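Side-chain contacts in Fe-superoxide dismutase homolog (Plasmodium berghei, PDB 2A03), which probably destroys superoxide radicals, converting them to hydrogen peroxide and oxygen at a redox-active metal centre: residues S24-E29 with W187-N192; S33-K38 with W80-Y85; T147-N152 with D166-A171. All coordinates share one frame; numbering follows the deposited sequence.

Three contacts link parts of this iron/manganese superoxide dismutase chain. Interaction 1 opens first, in the loop before helix 29-51, and closes last, just ahead of helix 193-204. It spans both other contacts and directly bridges the alpha-hairpin and C-terminal domains. Interaction 2 pairs helix 29-51 with helix 70-87 within the alpha-hairpin. Interaction 3 follows it in series and joins the turn after strand 142-148 to the loop after strand 160-166. Interactions 2 and 3 meet at the manganese: each supplies two protein ligands, and they share water 4. Ile27 of interaction 1 packs against Tyr85 of interaction 2.

Interaction 1. Residues S24-E29 with W187-N192; sequences SPHISE and WWNLVN. With ZN (zinc ion), chain D.
NE2 of His26 binds the zinc ion at 2.3 Å. Water 1 is another ligand of this zinc, and it donates a hydrogen bond of 2.8 Å to the backbone O of Asn189. The metal therefore bridges the two segments through one side chain and one water. Water 2 is also on the zinc and lies at the edge of the His26 ring, in its plane.

The imidazole has a neighbour over each face. CB of Asn189 sits over the centre of one face, a CH-pi contact 3.5 Å from the centroid of the His26 ring and 13° off its normal. CD of Pro25 lies over the opposite face. The amide plane of Asn189 is turned 27° from the imidazole. ND2 of Asn189 comes within 3.4 Å of His26 CE1 but gives its weak hydrogen bond to the O of Ala186.

In the Fe/Mn superoxide dismutase fold, segment 24-29 leads into helix 29-51 of the alpha-hairpin domain. Segment 187-192 connects helices 180-187 and 193-204 of the C-terminal domain. Ser28 is the N-cap of the first helix, with OG bonded to Thr31 N.

Away from the zinc the contact turns apolar. With CG anti to its carbonyl carbon (chi1 -64°), Leu190 turns both methyls toward segment 24-29. CD2 of Leu190 meets CD2 of His26 at 3.6 Å, approaching the ring obliquely. CD1 of Leu190 packs against CD1 of Ile27 at 3.5 Å. Ile27 is buried, and its side chain is about 10 Å from the manganese at the nearest atoms.

Interaction 2. Residues S33-K38 with W80-Y85; sequences SFHYNK and WNHSFY. With MN (manganese (II) ion), chain C.
The contact belongs to the metal site, where helices 29-51 and 70-87 of the alpha-hairpin domain each present one histidine to manganese. NE2 of His35 and NE2 of His82 both bind the ion, each at 2.1 Å. The two nitrogens are 3.1 Å apart, His35 NE2 to His82 NE2, because they share the metal and not because they bond to each other. The rings meet rim to rim, with their planes at 80°. His35 reaches inward with CG anti to its backbone N (chi1 -156°).

The far nitrogen of each ring is also engaged. ND1 of His82 is hydrogen-bonded to the O of Gln78, one turn back on its own helix, which fixes the rotation of the ring. ND1 of His35 donates to water 3 at 2.8 Å. That water lies in the plane of the His35 ring and is hydrogen-bonded to Tyr85 OH at 2.7 Å. Tyr85 OH has a second partner in Tyr183 OH. CE2 of Tyr85 also packs on CE1 of His35 at 3.5 Å, with the rings oblique at 44°.

Water 4 is a further ligand of the manganese, at 2.3 Å. Asp166 and His170 complete the set of three histidines, one aspartate and one solvent molecule that is characteristic of iron and manganese superoxide dismutases.

Interaction 3. Residues T147-N152 with D166-A171; sequences THDAGN and DVWEHA. With MN (manganese (II) ion), chain C.
One hydrogen bond joins the segments. NE1 of Trp168 donates to the backbone O of Asp149 at 3.0 Å, with an N-H...O angle of 154°. The acceptor lies in the indole plane. The donor stands 36° out of the carbonyl plane, not on a lone pair. The indole edge also packs on the chain, with CZ2 of Trp168 3.7 Å from CA of Asp149. The carbonyl is presented by a type II' turn, His148 to Gly151, closed by Gly151 N to His148 O at 2.9 Å. The CB of Asp149 is directed away from segment 166-171.

Metal bonds dominate segment 166-171, which carries the Asp-X-Trp-Glu-His signature of the family. Asp166 OD2 binds manganese at 1.9 Å and His170 NE2 binds it at 2.1 Å. His170 holds CG between its backbone N and carbonyl carbon (chi1 67°), which sets one face of the imidazole against CB of Trp168, toward the ring's rim. His35 and His82 complete the protein ligands.

A second shell steadies these groups. Asp166 OD1 accepts from Trp168 N at 3.0 Å, making an Asx turn; the N-H comes from above the carboxylate plane. OD1 also takes a weak bond from water 4. This metal-bound water lies 3.1 Å above the indole plane of Trp168, toward its rim.

Trp168 touches Gln78 of helix 70-87 and Tyr43 of helix 29-51. Across the dimer interface, His170 ND1 is hydrogen-bonded to Glu169 OE2 of the second subunit, and the reciprocal bond is also made. The turn 148-151 is tied to helix 70-87 by Ala150 O with Asn81 ND2, and strand 142-148 pairs with the central strand 130-136.

Interaction 1. Residues S24-E29 with W187-N192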
loop_
_atom_site.group_PDB
_atom_site.type_symbol
_atom_site.label_atom_id
_atom_site.label_comp_id
_atom_site.label_asym_id
_atom_site.label_seq_id
_atom_site.Cartn_x
_atom_site.Cartn_y
_atom_site.Cartn_z
ATOM N N SER A 24 -7.316 -21.533 5.113
ATOM C CA SER A 24 -6.054 -22.088 4.653
ATOM C C SER A 24 -6.333 -23.252 3.717
ATOM O O SER A 24 -7.364 -23.905 3.853
ATOM C CB SER A 24 -5.167 -22.521 5.826
ATOM O OG SER A 24 -5.656 -23.665 6.527
ATOM N N PRO A 25 -5.404 -23.526 2.768
ATOM C CA PRO A 25 -4.118 -22.846 2.542
ATOM C C PRO A 25 -4.250 -21.573 1.713
ATOM O O PRO A 25 -3.248 -20.901 1.485
ATOM C CB PRO A 25 -3.334 -23.863 1.724
ATOM C CG PRO A 25 -4.407 -24.506 0.881
ATOM C CD PRO A 25 -5.606 -24.620 1.801
ATOM N N HIS A 26 -5.465 -21.254 1.269
ATOM C CA HIS A 26 -5.684 -20.113 0.409
ATOM C C HIS A 26 -5.286 -18.797 1.079
ATOM O O HIS A 26 -4.523 -18.014 0.509
ATOM C CB HIS A 26 -7.143 -20.069 0.002
ATOM C CG HIS A 26 -7.650 -21.387 -0.479
ATOM N ND1 HIS A 26 -7.049 -22.079 -1.509
ATOM C CD2 HIS A 26 -8.668 -22.164 -0.040
ATOM C CE1 HIS A 26 -7.704 -23.205 -1.707
ATOM N NE2 HIS A 26 -8.691 -23.277 -0.834
ATOM N N ILE A 27 -5.838 -18.551 2.266
ATOM C CA ILE A 27 -5.321 -17.513 3.152
ATOM C C ILE A 27 -4.962 -18.213 4.477
ATOM O O ILE A 27 -5.776 -18.949 5.065
ATOM C CB ILE A 27 -6.301 -16.329 3.333
ATOM C CG1 ILE A 27 -6.571 -15.651 1.979
ATOM C CG2 ILE A 27 -5.736 -15.281 4.289
ATOM C CD1 ILE A 27 -7.779 -14.714 1.974
ATOM N N SER A 28 -3.721 -18.024 4.910
ATOM C CA SER A 28 -3.246 -18.703 6.105
ATOM C C SER A 28 -3.874 -18.195 7.416
ATOM O O SER A 28 -4.398 -17.073 7.509
ATOM C CB SER A 28 -1.716 -18.640 6.199
ATOM O OG SER A 28 -1.289 -17.396 6.699
ATOM N N GLU A 29 -3.806 -19.067 8.412
ATOM C CA GLU A 29 -4.164 -18.756 9.784
ATOM C C GLU A 29 -3.407 -17.550 10.306
ATOM O O GLU A 29 -4.010 -16.646 10.898
ATOM C CB GLU A 29 -3.901 -19.957 10.676
ATOM C CG GLU A 29 -4.475 -19.812 12.051
ATOM C CD GLU A 29 -3.990 -20.899 12.987
ATOM O OE1 GLU A 29 -2.787 -20.899 13.354
ATOM O OE2 GLU A 29 -4.810 -21.751 13.360
ATOM N N TRP A 187 -7.891 -16.694 -3.774
ATOM C CA TRP A 187 -9.120 -16.062 -3.353
ATOM C C TRP A 187 -10.371 -16.601 -4.069
ATOM O O TRP A 187 -11.453 -16.599 -3.479
ATOM C CB TRP A 187 -9.002 -14.546 -3.508
ATOM C CG TRP A 187 -10.202 -13.782 -3.072
ATOM C CD1 TRP A 187 -10.495 -13.347 -1.800
ATOM C CD2 TRP A 187 -11.279 -13.339 -3.898
ATOM N NE1 TRP A 187 -11.686 -12.668 -1.795
ATOM C CE2 TRP A 187 -12.190 -12.649 -3.067
ATOM C CE3 TRP A 187 -11.566 -13.461 -5.258
ATOM C CZ2 TRP A 187 -13.365 -12.087 -3.555
ATOM C CZ3 TRP A 187 -12.736 -12.904 -5.736
ATOM C CH2 TRP A 187 -13.625 -12.228 -4.888
ATOM N N TRP A 188 -10.249 -17.078 -5.308
ATOM C CA TRP A 188 -11.432 -17.640 -5.984
ATOM C C TRP A 188 -11.945 -18.932 -5.320
ATOM O O TRP A 188 -13.124 -19.295 -5.482
ATOM C CB TRP A 188 -11.181 -17.868 -7.459
ATOM C CG TRP A 188 -11.013 -16.591 -8.198
ATOM C CD1 TRP A 188 -9.849 -16.071 -8.642
ATOM C CD2 TRP A 188 -12.041 -15.674 -8.577
ATOM N NE1 TRP A 188 -10.071 -14.884 -9.277
ATOM C CE2 TRP A 188 -11.411 -14.605 -9.249
ATOM C CE3 TRP A 188 -13.432 -15.646 -8.415
ATOM C CZ2 TRP A 188 -12.126 -13.505 -9.769
ATOM C CZ3 TRP A 188 -14.142 -14.556 -8.919
ATOM C CH2 TRP A 188 -13.486 -13.499 -9.588
ATOM N N ASN A 189 -11.075 -19.587 -4.547
ATOM C CA ASN A 189 -11.464 -20.758 -3.756
ATOM C C ASN A 189 -12.253 -20.386 -2.497
ATOM O O ASN A 189 -12.790 -21.264 -1.823
ATOM C CB ASN A 189 -10.234 -21.578 -3.353
ATOM C CG ASN A 189 -9.509 -22.145 -4.542
ATOM O OD1 ASN A 189 -10.086 -22.883 -5.317
ATOM N ND2 ASN A 189 -8.254 -21.777 -4.710
ATOM N N LEU A 190 -12.316 -19.090 -2.206
ATOM C CA LEU A 190 -12.888 -18.602 -0.945
ATOM C C LEU A 190 -14.179 -17.793 -1.102
ATOM O O LEU A 190 -14.926 -17.624 -0.140
ATOM C CB LEU A 190 -11.855 -17.731 -0.219
ATOM C CG LEU A 190 -10.589 -18.459 0.234
ATOM C CD1 LEU A 190 -9.637 -17.515 0.934
ATOM C CD2 LEU A 190 -10.945 -19.636 1.126
ATOM N N VAL A 191 -14.418 -17.287 -2.306
ATOM C CA VAL A 191 -15.491 -16.341 -2.551
ATOM C C VAL A 191 -16.854 -16.901 -2.134
ATOM O O VAL A 191 -17.230 -18.009 -2.501
ATOM C CB VAL A 191 -15.490 -15.781 -4.024
ATOM C CG1 VAL A 191 -15.549 -16.875 -5.019
ATOM C CG2 VAL A 191 -16.671 -14.848 -4.229
ATOM N N ASN A 192 -17.548 -16.118 -1.311
ATOM C CA ASN A 192 -18.821 -16.491 -0.702
ATOM C C ASN A 192 -20.008 -16.042 -1.561
ATOM O O ASN A 192 -20.469 -14.902 -1.457
ATOM C CB ASN A 192 -18.899 -15.852 0.696
ATOM C CG ASN A 192 -20.028 -16.417 1.542
ATOM O OD1 ASN A 192 -21.064 -16.836 1.033
ATOM N ND2 ASN A 192 -19.830 -16.414 2.844
HETATM ZN ZN ZN D . -10.543 -24.680 -0.559
HETATM O O HOH W 1 -12.573 -24.037 -1.854
HETATM O O HOH W 2 -9.548 -25.472 -2.452
#

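Interaction 2. Residues S33-K38 with W80-Y85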
loop_
_atom_site.group_PDB
_atom_site.type_symbol
_atom_site.label_atom_id
_atom_site.label_comp_id
_atom_site.label_asym_id
_atom_site.label_seq_id
_atom_site.Cartn_x
_atom_site.Cartn_y
_atom_site.Cartn_z
ATOM N N SER A 33 -4.936 -13.857 11.516
ATOM C CA SER A 33 -4.681 -13.359 12.845
ATOM C C SER A 33 -4.081 -11.964 12.803
ATOM O O SER A 33 -4.501 -11.116 13.560
ATOM C CB SER A 33 -3.794 -14.323 13.669
ATOM O OG SER A 33 -2.443 -14.225 13.281
ATOM N N PHE A 34 -3.124 -11.703 11.922
ATOM C CA PHE A 34 -2.584 -10.340 11.805
ATOM C C PHE A 34 -3.619 -9.397 11.164
ATOM O O PHE A 34 -3.862 -8.292 11.656
ATOM C CB PHE A 34 -1.256 -10.310 11.024
ATOM C CG PHE A 34 -0.065 -10.703 11.844
ATOM C CD1 PHE A 34 0.547 -9.780 12.697
ATOM C CD2 PHE A 34 0.446 -11.991 11.789
ATOM C CE1 PHE A 34 1.658 -10.152 13.499
ATOM C CE2 PHE A 34 1.557 -12.367 12.577
ATOM C CZ PHE A 34 2.159 -11.447 13.429
ATOM N N HIS A 35 -4.233 -9.849 10.076
ATOM C CA HIS A 35 -5.157 -9.024 9.312
ATOM C C HIS A 35 -6.392 -8.645 10.136
ATOM O O HIS A 35 -6.836 -7.504 10.097
ATOM C CB HIS A 35 -5.570 -9.768 8.040
ATOM C CG HIS A 35 -6.020 -8.880 6.924
ATOM N ND1 HIS A 35 -6.188 -9.345 5.637
ATOM C CD2 HIS A 35 -6.317 -7.556 6.894
ATOM C CE1 HIS A 35 -6.587 -8.347 4.865
ATOM N NE2 HIS A 35 -6.662 -7.248 5.601
ATOM N N TYR A 36 -6.942 -9.601 10.880
ATOM C CA TYR A 36 -8.119 -9.343 11.722
ATOM C C TYR A 36 -7.749 -8.778 13.111
ATOM O O TYR A 36 -8.288 -7.740 13.515
ATOM C CB TYR A 36 -8.949 -10.613 11.864
ATOM C CG TYR A 36 -10.209 -10.485 12.718
ATOM C CD1 TYR A 36 -11.308 -9.786 12.264
ATOM C CD2 TYR A 36 -10.283 -11.071 13.979
ATOM C CE1 TYR A 36 -12.449 -9.688 13.012
ATOM C CE2 TYR A 36 -11.429 -10.963 14.764
ATOM C CZ TYR A 36 -12.512 -10.274 14.266
ATOM O OH TYR A 36 -13.665 -10.157 14.998
ATOM N N ASN A 37 -6.854 -9.459 13.839
ATOM C CA ASN A 37 -6.540 -9.078 15.227
ATOM C C ASN A 37 -5.609 -7.881 15.367
ATOM O O ASN A 37 -5.556 -7.277 16.442
ATOM C CB ASN A 37 -5.965 -10.253 16.027
ATOM C CG ASN A 37 -7.004 -11.339 16.319
ATOM O OD1 ASN A 37 -8.170 -11.054 16.598
ATOM N ND2 ASN A 37 -6.564 -12.597 16.271
ATOM N N LYS A 38 -4.871 -7.545 14.305
ATOM C CA LYS A 38 -4.008 -6.361 14.332
ATOM C C LYS A 38 -4.500 -5.255 13.430
ATOM O O LYS A 38 -4.767 -4.174 13.916
ATOM C CB LYS A 38 -2.563 -6.696 13.994
ATOM C CG LYS A 38 -1.951 -7.694 14.931
ATOM C CD LYS A 38 -1.677 -7.068 16.249
ATOM C CE LYS A 38 -0.962 -8.037 17.200
ATOM N NZ LYS A 38 -0.620 -7.306 18.498
ATOM N N TRP A 80 -15.312 -0.886 7.780
ATOM C CA TRP A 80 -16.415 -1.359 6.954
ATOM C C TRP A 80 -15.907 -2.265 5.839
ATOM O O TRP A 80 -16.469 -3.324 5.590
ATOM C CB TRP A 80 -17.200 -0.174 6.351
ATOM C CG TRP A 80 -18.478 -0.613 5.725
ATOM C CD1 TRP A 80 -19.704 -0.678 6.330
ATOM C CD2 TRP A 80 -18.667 -1.103 4.381
ATOM N NE1 TRP A 80 -20.630 -1.167 5.453
ATOM C CE2 TRP A 80 -20.020 -1.447 4.256
ATOM C CE3 TRP A 80 -17.818 -1.297 3.294
ATOM C CZ2 TRP A 80 -20.555 -1.957 3.078
ATOM C CZ3 TRP A 80 -18.335 -1.804 2.133
ATOM C CH2 TRP A 80 -19.699 -2.138 2.031
ATOM N N ASN A 81 -14.856 -1.817 5.154
ATOM C CA ASN A 81 -14.263 -2.579 4.059
ATOM C C ASN A 81 -13.814 -3.985 4.517
ATOM O O ASN A 81 -14.089 -4.975 3.845
ATOM C CB ASN A 81 -13.073 -1.835 3.446
ATOM C CG ASN A 81 -13.451 -0.503 2.802
ATOM O OD1 ASN A 81 -14.613 -0.255 2.461
ATOM N ND2 ASN A 81 -12.444 0.373 2.638
ATOM N N HIS A 82 -13.125 -4.067 5.653
ATOM C CA HIS A 82 -12.633 -5.358 6.141
ATOM C C HIS A 82 -13.744 -6.283 6.568
ATOM O O HIS A 82 -13.711 -7.458 6.243
ATOM C CB HIS A 82 -11.631 -5.186 7.266
ATOM C CG HIS A 82 -10.298 -4.750 6.772
ATOM N ND1 HIS A 82 -9.998 -3.427 6.532
ATOM C CD2 HIS A 82 -9.209 -5.465 6.404
ATOM C CE1 HIS A 82 -8.770 -3.345 6.051
ATOM N NE2 HIS A 82 -8.274 -4.569 5.953
ATOM N N SER A 83 -14.740 -5.751 7.256
ATOM C CA SER A 83 -15.924 -6.545 7.571
ATOM C C SER A 83 -16.585 -7.088 6.302
ATOM O O SER A 83 -17.056 -8.220 6.290
ATOM C CB SER A 83 -16.922 -5.733 8.413
ATOM O OG SER A 83 -16.348 -5.455 9.680
ATOM N N PHE A 84 -16.610 -6.279 5.242
ATOM C CA PHE A 84 -17.207 -6.702 3.981
ATOM C C PHE A 84 -16.364 -7.777 3.303
ATOM O O PHE A 84 -16.889 -8.703 2.681
ATOM C CB PHE A 84 -17.402 -5.507 3.054
ATOM C CG PHE A 84 -18.462 -5.725 2.013
ATOM C CD1 PHE A 84 -19.811 -5.630 2.348
ATOM C CD2 PHE A 84 -18.123 -6.026 0.708
ATOM C CE1 PHE A 84 -20.807 -5.824 1.394
ATOM C CE2 PHE A 84 -19.100 -6.229 -0.246
ATOM C CZ PHE A 84 -20.453 -6.121 0.095
ATOM N N TYR A 85 -15.050 -7.652 3.460
ATOM C CA TYR A 85 -14.089 -8.624 2.946
ATOM C C TYR A 85 -14.210 -9.991 3.658
ATOM O O TYR A 85 -14.221 -11.053 3.013
ATOM C CB TYR A 85 -12.681 -7.981 3.038
ATOM C CG TYR A 85 -11.471 -8.849 2.769
ATOM C CD1 TYR A 85 -11.184 -9.314 1.486
ATOM C CD2 TYR A 85 -10.578 -9.158 3.793
ATOM C CE1 TYR A 85 -10.069 -10.102 1.236
ATOM C CE2 TYR A 85 -9.437 -9.924 3.546
ATOM C CZ TYR A 85 -9.187 -10.386 2.267
ATOM O OH TYR A 85 -8.071 -11.164 2.014
HETATM MN MN MN C . -6.703 -5.262 4.787
HETATM O O HOH W 3 -6.138 -11.538 3.869
HETATM O O HOH W 4 -6.829 -3.202 3.746
#

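Interaction 3. Residues T147-N152 with D166-A171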
loop_
_atom_site.group_PDB
_atom_site.type_symbol
_atom_site.label_atom_id
_atom_site.label_comp_id
_atom_site.label_asym_id
_atom_site.label_seq_id
_atom_site.Cartn_x
_atom_site.Cartn_y
_atom_site.Cartn_z
ATOM N N THR A 147 -10.818 0.757 -5.955
ATOM C CA THR A 147 -10.625 1.943 -5.148
ATOM C C THR A 147 -9.240 1.915 -4.521
ATOM O O THR A 147 -8.614 0.879 -4.396
ATOM C CB THR A 147 -11.679 2.056 -4.026
ATOM O OG1 THR A 147 -11.579 0.929 -3.142
ATOM C CG2 THR A 147 -13.093 2.171 -4.608
ATOM N N HIS A 148 -8.771 3.095 -4.160
ATOM C CA HIS A 148 -7.455 3.279 -3.606
ATOM C C HIS A 148 -7.585 3.426 -2.104
ATOM O O HIS A 148 -8.506 4.087 -1.613
ATOM C CB HIS A 148 -6.806 4.512 -4.210
ATOM C CG HIS A 148 -5.316 4.451 -4.220
ATOM N ND1 HIS A 148 -4.624 3.379 -4.750
ATOM C CD2 HIS A 148 -4.385 5.310 -3.747
ATOM C CE1 HIS A 148 -3.329 3.591 -4.616
ATOM N NE2 HIS A 148 -3.157 4.756 -4.012
ATOM N N ASP A 149 -6.622 2.845 -1.396
ATOM C CA ASP A 149 -6.515 2.969 0.040
ATOM C C ASP A 149 -7.792 2.536 0.778
ATOM O O ASP A 149 -8.074 1.333 0.843
ATOM C CB ASP A 149 -6.046 4.385 0.378
ATOM C CG ASP A 149 -4.620 4.644 -0.099
ATOM O OD1 ASP A 149 -3.853 3.680 -0.307
ATOM O OD2 ASP A 149 -4.247 5.814 -0.250
ATOM N N ALA A 150 -8.562 3.489 1.312
ATOM C CA ALA A 150 -9.766 3.181 2.111
ATOM C C ALA A 150 -11.035 3.341 1.322
ATOM O O ALA A 150 -12.132 3.135 1.859
ATOM C CB ALA A 150 -9.837 4.053 3.350
ATOM N N GLY A 151 -10.893 3.716 0.050
ATOM C CA GLY A 151 -12.045 4.065 -0.770
ATOM C C GLY A 151 -13.007 2.907 -0.973
ATOM O O GLY A 151 -12.586 1.751 -1.026
ATOM N N ASN A 152 -14.299 3.221 -1.056
ATOM C CA ASN A 152 -15.310 2.229 -1.422
ATOM C C ASN A 152 -16.439 2.867 -2.241
ATOM O O ASN A 152 -16.609 4.091 -2.204
ATOM C CB ASN A 152 -15.831 1.501 -0.181
ATOM C CG ASN A 152 -16.690 2.378 0.714
ATOM O OD1 ASN A 152 -17.692 2.956 0.283
ATOM N ND2 ASN A 152 -16.323 2.444 1.981
ATOM N N ASP A 166 -9.497 -7.532 -0.794
ATOM C CA ASP A 166 -8.436 -6.638 -0.329
ATOM C C ASP A 166 -7.143 -6.908 -1.118
ATOM O O ASP A 166 -6.669 -8.038 -1.160
ATOM C CB ASP A 166 -8.219 -6.926 1.165
ATOM C CG ASP A 166 -7.391 -5.859 1.884
ATOM O OD1 ASP A 166 -6.886 -4.908 1.249
ATOM O OD2 ASP A 166 -7.263 -5.975 3.127
ATOM N N VAL A 167 -6.558 -5.871 -1.716
ATOM C CA VAL A 167 -5.226 -5.995 -2.297
ATOM C C VAL A 167 -4.159 -5.091 -1.653
ATOM O O VAL A 167 -3.095 -4.925 -2.213
ATOM C CB VAL A 167 -5.225 -5.828 -3.846
ATOM C CG1 VAL A 167 -6.147 -6.885 -4.510
ATOM C CG2 VAL A 167 -5.615 -4.429 -4.269
ATOM N N TRP A 168 -4.410 -4.546 -0.461
ATOM C CA TRP A 168 -3.279 -4.059 0.374
ATOM C C TRP A 168 -2.278 -5.209 0.533
ATOM O O TRP A 168 -2.685 -6.369 0.712
ATOM C CB TRP A 168 -3.733 -3.626 1.770
ATOM C CG TRP A 168 -4.482 -2.320 1.811
ATOM C CD1 TRP A 168 -5.633 -1.995 1.126
ATOM C CD2 TRP A 168 -4.145 -1.165 2.585
ATOM N NE1 TRP A 168 -6.013 -0.714 1.429
ATOM C CE2 TRP A 168 -5.122 -0.183 2.321
ATOM C CE3 TRP A 168 -3.109 -0.862 3.471
ATOM C CZ2 TRP A 168 -5.089 1.075 2.915
ATOM C CZ3 TRP A 168 -3.087 0.373 4.057
ATOM C CH2 TRP A 168 -4.068 1.331 3.778
ATOM N N GLU A 169 -0.984 -4.900 0.509
ATOM C CA GLU A 169 0.043 -5.943 0.606
ATOM C C GLU A 169 -0.131 -6.845 1.850
ATOM O O GLU A 169 0.197 -8.040 1.794
ATOM C CB GLU A 169 1.455 -5.347 0.528
ATOM C CG GLU A 169 1.807 -4.946 -0.885
ATOM C CD GLU A 169 3.122 -4.183 -1.054
ATOM O OE1 GLU A 169 3.527 -3.394 -0.162
ATOM O OE2 GLU A 169 3.730 -4.341 -2.136
ATOM N N HIS A 170 -0.651 -6.292 2.947
ATOM C CA HIS A 170 -0.801 -7.053 4.205
ATOM C C HIS A 170 -1.810 -8.188 4.102
ATOM O O HIS A 170 -1.808 -9.109 4.926
ATOM C CB HIS A 170 -1.158 -6.131 5.403
ATOM C CG HIS A 170 -2.511 -5.481 5.323
ATOM N ND1 HIS A 170 -2.681 -4.110 5.373
ATOM C CD2 HIS A 170 -3.761 -6.011 5.259
ATOM C CE1 HIS A 170 -3.972 -3.825 5.308
ATOM N NE2 HIS A 170 -4.649 -4.961 5.232
ATOM N N ALA A 171 -2.686 -8.107 3.110
ATOM C CA ALA A 171 -3.673 -9.137 2.887
ATOM C C ALA A 171 -3.020 -10.427 2.418
ATOM O O ALA A 171 -3.585 -11.507 2.616
ATOM C CB ALA A 171 -4.727 -8.673 1.854
HETATM MN MN MN C . -6.703 -5.262 4.787
HETATM O O HOH W 4 -6.829 -3.202 3.746
#